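Local coordinates for protein glutathione S-transferase (Ceriporiopsis subvermispora, PDB 6J3E) that probably catalyses conjugation of glutathione to electrophilic substrates, as a serine-type glutathione S-transferase of a white-rot fungus, at residues N3-T15 with Y68-G80. Sequence-based numbering, arbitrary orientation.
Sequences NVIQFYDIPGNAT and YYTLPVIHDPSTG. With EDO (1,2-ethanediol), chain C; EDO (1,2-ethanediol), chain D.
The two central strands of the thioredoxin-like domain meet here, strand 5-9 running antiparallel to strand 73-76. Gln6 and His75 exchange both backbone bonds, Gln6 N to His75 O at 2.8 Å and His75 N to Gln6 O at 2.9 Å; Tyr8 N adds a single, almost straight bond to Val73 O (2.9 Å, 174° at the hydrogen). The Gln6 and His75 side chains lie side by side on one partly exposed face, which suits polar residues: their ends bond Lys39 and Thr82. Phe7 and Ile74, a non-hydrogen-bonded pair, turn to the other, buried face, where Phe7 CD1 lies 3.8 Å from Ile74 CG2 under helices 22-34 and 86-96. Ile5 CG2, anti to its own N, meets Ile74 CB at 4.1 Å. With an alanine in place of Ile5 that contact would be lost, and a gap would probably open beside Ile74. The cis peptide bond before Pro72 is a hallmark of the thioredoxin fold; in glutathione transferases it lies beside the glutathione site, and Pro72 sits close to Asn23 and Ser86 of that site. Leu71 and Tyr68 contact glutathione in a structure with it bound; here the site holds none. Pro72 CB abuts the Phe7 ring edge at CE1 (3.9 Å). Buried Leu71 brings CD1 to Ile10 CG1 (3.9 Å) and Tyr8 CB (4.2 Å), a place suited to a branched aliphatic chain.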
loop_
_atom_site.group_PDB
_atom_site.type_symbol
_atom_site.label_atom_id
_atom_site.label_comp_id
_atom_site.label_asym_id
_atom_site.label_seq_id
_atom_site.Cartn_x
_atom_site.Cartn_y
_atom_site.Cartn_z
ATOM N N ASN A 3 17.485 -26.269 -22.269
ATOM C CA ASN A 3 17.846 -24.913 -22.679
ATOM C C ASN A 3 16.810 -23.857 -22.287
ATOM O O ASN A 3 17.005 -22.672 -22.548
ATOM C CB ASN A 3 18.064 -24.857 -24.191
ATOM C CG ASN A 3 18.949 -23.689 -24.610
ATOM O OD1 ASN A 3 18.469 -22.682 -25.134
ATOM N ND2 ASN A 3 20.252 -23.819 -24.368
ATOM N N VAL A 4 15.706 -24.277 -21.675
ATOM C CA VAL A 4 14.619 -23.354 -21.360
ATOM C C VAL A 4 14.870 -22.667 -20.025
ATOM O O VAL A 4 15.841 -22.981 -19.324
ATOM C CB VAL A 4 13.276 -24.087 -21.332
ATOM C CG1 VAL A 4 13.057 -24.820 -22.638
ATOM C CG2 VAL A 4 13.259 -25.032 -20.167
ATOM N N ILE A 5 13.991 -21.720 -19.672
ATOM C CA ILE A 5 14.063 -21.061 -18.367
ATOM C C ILE A 5 14.116 -22.096 -17.257
ATOM O O ILE A 5 13.317 -23.038 -17.216
ATOM C CB ILE A 5 12.857 -20.139 -18.157
ATOM C CG1 ILE A 5 12.905 -18.974 -19.122
ATOM C CG2 ILE A 5 12.851 -19.575 -16.726
ATOM C CD1 ILE A 5 13.733 -17.843 -18.590
ATOM N N GLN A 6 15.041 -21.907 -16.331
ATOM C CA GLN A 6 15.091 -22.716 -15.132
ATOM C C GLN A 6 14.390 -21.963 -14.006
ATOM O O GLN A 6 14.652 -20.773 -13.785
ATOM C CB GLN A 6 16.537 -23.046 -14.786
ATOM C CG GLN A 6 17.241 -23.742 -15.929
ATOM C CD GLN A 6 18.460 -24.490 -15.468
ATOM O OE1 GLN A 6 18.502 -25.724 -15.516
ATOM N NE2 GLN A 6 19.465 -23.750 -14.994
ATOM N N PHE A 7 13.477 -22.648 -13.321
ATOM C CA PHE A 7 12.586 -22.037 -12.338
ATOM C C PHE A 7 12.717 -22.812 -11.042
ATOM O O PHE A 7 12.325 -23.979 -10.980
ATOM C CB PHE A 7 11.140 -22.051 -12.828
ATOM C CG PHE A 7 10.122 -21.706 -11.772
ATOM C CD1 PHE A 7 10.248 -20.560 -11.007
ATOM C CD2 PHE A 7 9.002 -22.507 -11.583
ATOM C CE1 PHE A 7 9.287 -20.238 -10.053
ATOM C CE2 PHE A 7 8.047 -22.191 -10.637
ATOM C CZ PHE A 7 8.186 -21.053 -9.873
ATOM N N TYR A 8 13.247 -22.169 -10.011
ATOM C CA TYR A 8 13.536 -22.840 -8.751
ATOM C C TYR A 8 12.384 -22.638 -7.779
ATOM O O TYR A 8 11.912 -21.513 -7.580
ATOM C CB TYR A 8 14.858 -22.338 -8.171
ATOM C CG TYR A 8 16.023 -22.619 -9.112
ATOM C CD1 TYR A 8 16.265 -21.809 -10.226
ATOM C CD2 TYR A 8 16.870 -23.703 -8.904
ATOM C CE1 TYR A 8 17.321 -22.075 -11.103
ATOM C CE2 TYR A 8 17.930 -23.966 -9.771
ATOM C CZ TYR A 8 18.149 -23.153 -10.866
ATOM O OH TYR A 8 19.194 -23.422 -11.715
ATOM N N ASP A 9 11.949 -23.737 -7.173
ATOM C CA ASP A 9 10.722 -23.804 -6.398
ATOM C C ASP A 9 10.965 -24.757 -5.236
ATOM O O ASP A 9 11.900 -25.558 -5.258
ATOM C CB ASP A 9 9.557 -24.266 -7.297
ATOM C CG ASP A 9 8.175 -23.957 -6.724
ATOM O OD1 ASP A 9 8.051 -23.499 -5.566
ATOM O OD2 ASP A 9 7.197 -24.223 -7.448
ATOM N N ILE A 10 10.126 -24.637 -4.211
ATOM C CA ILE A 10 10.224 -25.413 -2.978
ATOM C C ILE A 10 9.166 -26.511 -3.030
ATOM O O ILE A 10 7.966 -26.192 -3.084
ATOM C CB ILE A 10 10.002 -24.527 -1.743
ATOM C CG1 ILE A 10 11.049 -23.421 -1.657
ATOM C CG2 ILE A 10 9.977 -25.355 -0.472
ATOM C CD1 ILE A 10 10.711 -22.341 -0.616
ATOM N N PRO A 11 9.543 -27.787 -2.975
ATOM C CA PRO A 11 8.534 -28.853 -3.022
ATOM C C PRO A 11 7.753 -28.948 -1.718
ATOM O O PRO A 11 8.255 -28.636 -0.636
ATOM C CB PRO A 11 9.372 -30.112 -3.248
ATOM C CG PRO A 11 10.639 -29.804 -2.481
ATOM C CD PRO A 11 10.890 -28.315 -2.696
ATOM N N GLY A 12 6.503 -29.398 -1.833
ATOM C CA GLY A 12 5.674 -29.626 -0.667
ATOM C C GLY A 12 4.717 -30.764 -0.945
ATOM O O GLY A 12 4.602 -31.243 -2.075
ATOM N N ASN A 13 4.016 -31.194 0.097
ATOM C CA ASN A 13 3.178 -32.379 -0.013
ATOM C C ASN A 13 1.687 -32.079 -0.043
ATOM O O ASN A 13 0.886 -33.018 -0.133
ATOM C CB ASN A 13 3.517 -33.353 1.122
ATOM C CG ASN A 13 4.825 -34.070 0.867
ATOM O OD1 ASN A 13 4.860 -35.059 0.135
ATOM N ND2 ASN A 13 5.916 -33.537 1.403
ATOM N N ALA A 14 1.290 -30.804 -0.006
ATOM C CA ALA A 14 -0.132 -30.488 0.003
ATOM C C ALA A 14 -0.805 -30.985 -1.264
ATOM O O ALA A 14 -1.970 -31.400 -1.230
ATOM C CB ALA A 14 -0.353 -28.980 0.172
ATOM N N THR A 15 -0.096 -30.945 -2.388
ATOM C CA THR A 15 -0.681 -31.354 -3.653
ATOM C C THR A 15 0.283 -32.266 -4.387
ATOM O O THR A 15 1.501 -32.143 -4.242
ATOM C CB THR A 15 -1.015 -30.171 -4.580
ATOM O OG1 THR A 15 0.194 -29.572 -5.068
ATOM C CG2 THR A 15 -1.866 -29.134 -3.879
ATOM N N TYR A 68 20.097 -12.602 2.750
ATOM C CA TYR A 68 19.012 -13.564 2.948
ATOM C C TYR A 68 18.488 -13.987 1.580
ATOM O O TYR A 68 18.012 -13.150 0.805
ATOM C CB TYR A 68 17.898 -12.946 3.795
ATOM C CG TYR A 68 16.801 -13.879 4.278
ATOM C CD1 TYR A 68 16.978 -14.658 5.425
ATOM C CD2 TYR A 68 15.559 -13.931 3.629
ATOM C CE1 TYR A 68 15.971 -15.497 5.887
ATOM C CE2 TYR A 68 14.542 -14.765 4.093
ATOM C CZ TYR A 68 14.759 -15.545 5.222
ATOM O OH TYR A 68 13.769 -16.373 5.685
ATOM N N TYR A 69 18.568 -15.278 1.287
ATOM C CA TYR A 69 18.163 -15.801 -0.006
ATOM C C TYR A 69 16.807 -16.488 0.089
ATOM O O TYR A 69 16.544 -17.248 1.027
ATOM C CB TYR A 69 19.213 -16.774 -0.528
ATOM C CG TYR A 69 20.550 -16.134 -0.854
ATOM C CD1 TYR A 69 20.775 -15.535 -2.086
ATOM C CD2 TYR A 69 21.593 -16.146 0.064
ATOM C CE1 TYR A 69 21.996 -14.972 -2.398
ATOM C CE2 TYR A 69 22.814 -15.569 -0.236
ATOM C CZ TYR A 69 23.013 -14.999 -1.467
ATOM O OH TYR A 69 24.232 -14.436 -1.773
ATOM N N THR A 70 15.953 -16.217 -0.897
ATOM C CA THR A 70 14.612 -16.776 -0.989
ATOM C C THR A 70 14.329 -17.223 -2.414
ATOM O O THR A 70 14.966 -16.778 -3.377
ATOM C CB THR A 70 13.529 -15.757 -0.593
ATOM O OG1 THR A 70 13.683 -14.565 -1.391
ATOM C CG2 THR A 70 13.619 -15.421 0.877
ATOM N N LEU A 71 13.329 -18.084 -2.539
ATOM C CA LEU A 71 12.747 -18.401 -3.834
ATOM C C LEU A 71 11.422 -17.654 -3.929
ATOM O O LEU A 71 10.877 -17.243 -2.902
ATOM C CB LEU A 71 12.566 -19.909 -3.980
ATOM C CG LEU A 71 13.903 -20.635 -3.821
ATOM C CD1 LEU A 71 13.746 -22.118 -4.142
ATOM C CD2 LEU A 71 14.942 -19.949 -4.721
ATOM N N PRO A 72 10.893 -17.457 -5.148
ATOM C CA PRO A 72 11.340 -17.934 -6.464
ATOM C C PRO A 72 12.635 -17.306 -6.975
ATOM O O PRO A 72 12.940 -16.157 -6.650
ATOM C CB PRO A 72 10.179 -17.533 -7.378
ATOM C CG PRO A 72 9.612 -16.313 -6.725
ATOM C CD PRO A 72 9.688 -16.613 -5.259
ATOM N N VAL A 73 13.378 -18.064 -7.773
ATOM C CA VAL A 73 14.452 -17.530 -8.600
ATOM C C VAL A 73 14.343 -18.166 -9.980
ATOM O O VAL A 73 13.961 -19.334 -10.106
ATOM C CB VAL A 73 15.833 -17.797 -7.970
ATOM C CG1 VAL A 73 16.934 -17.384 -8.910
ATOM C CG2 VAL A 73 15.972 -17.032 -6.674
ATOM N N ILE A 74 14.653 -17.406 -11.021
ATOM C CA ILE A 74 14.749 -17.989 -12.354
ATOM C C ILE A 74 16.138 -17.726 -12.919
ATOM O O ILE A 74 16.754 -16.691 -12.647
ATOM C CB ILE A 74 13.672 -17.470 -13.333
ATOM C CG1 ILE A 74 13.785 -15.959 -13.529
ATOM C CG2 ILE A 74 12.290 -17.897 -12.876
ATOM C CD1 ILE A 74 13.012 -15.462 -14.730
ATOM N N HIS A 75 16.636 -18.687 -13.703
ATOM C CA HIS A 75 17.811 -18.483 -14.540
ATOM C C HIS A 75 17.425 -18.681 -15.996
ATOM O O HIS A 75 16.849 -19.715 -16.361
ATOM C CB HIS A 75 18.975 -19.413 -14.200
ATOM C CG HIS A 75 20.111 -19.282 -15.164
ATOM N ND1 HIS A 75 20.922 -18.169 -15.198
ATOM C CD2 HIS A 75 20.528 -20.085 -16.173
ATOM C CE1 HIS A 75 21.806 -18.301 -16.172
ATOM N NE2 HIS A 75 21.593 -19.458 -16.773
ATOM N N ASP A 76 17.746 -17.678 -16.815
ATOM C CA ASP A 76 17.373 -17.617 -18.224
ATOM C C ASP A 76 18.623 -17.857 -19.052
ATOM O O ASP A 76 19.396 -16.916 -19.292
ATOM C CB ASP A 76 16.751 -16.258 -18.561
ATOM C CG ASP A 76 16.158 -16.217 -19.961
ATOM O OD1 ASP A 76 16.161 -17.278 -20.627
ATOM O OD2 ASP A 76 15.664 -15.143 -20.386
ATOM N N PRO A 77 18.887 -19.094 -19.485
ATOM C CA PRO A 77 20.107 -19.341 -20.265
ATOM C C PRO A 77 20.131 -18.553 -21.566
ATOM O O PRO A 77 21.212 -18.169 -22.033
ATOM C CB PRO A 77 20.073 -20.859 -20.492
ATOM C CG PRO A 77 18.633 -21.211 -20.420
ATOM C CD PRO A 77 18.027 -20.288 -19.408
ATOM N N SER A 78 18.957 -18.264 -22.141
ATOM C CA SER A 78 18.885 -17.377 -23.299
ATOM C C SER A 78 19.597 -16.053 -23.051
ATOM O O SER A 78 20.056 -15.403 -23.994
ATOM C CB SER A 78 17.423 -17.116 -23.659
ATOM O OG SER A 78 17.131 -15.733 -23.541
ATOM N N THR A 79 19.712 -15.637 -21.794
ATOM C CA THR A 79 20.308 -14.355 -21.471
ATOM C C THR A 79 21.469 -14.442 -20.505
ATOM O O THR A 79 22.236 -13.476 -20.402
ATOM C CB THR A 79 19.254 -13.417 -20.878
ATOM O OG1 THR A 79 19.752 -12.081 -20.887
ATOM C CG2 THR A 79 18.970 -13.800 -19.469
ATOM N N GLY A 80 21.620 -15.554 -19.793
ATOM C CA GLY A 80 22.615 -15.664 -18.750
ATOM C C GLY A 80 22.287 -14.949 -17.455
ATOM O O GLY A 80 23.098 -15.001 -16.523
HETATM C C1 EDO C . 17.915 -18.315 4.199
HETATM O O1 EDO C . 17.721 -18.933 2.915
HETATM C C2 EDO C . 19.368 -17.861 4.329
HETATM O O2 EDO C . 19.798 -17.254 3.098
HETATM C C1 EDO D . 10.470 -13.445 -3.108
HETATM O O1 EDO D . 10.386 -13.793 -1.717
HETATM C C2 EDO D . 9.302 -12.539 -3.467
HETATM O O2 EDO D . 8.185 -13.347 -3.835
#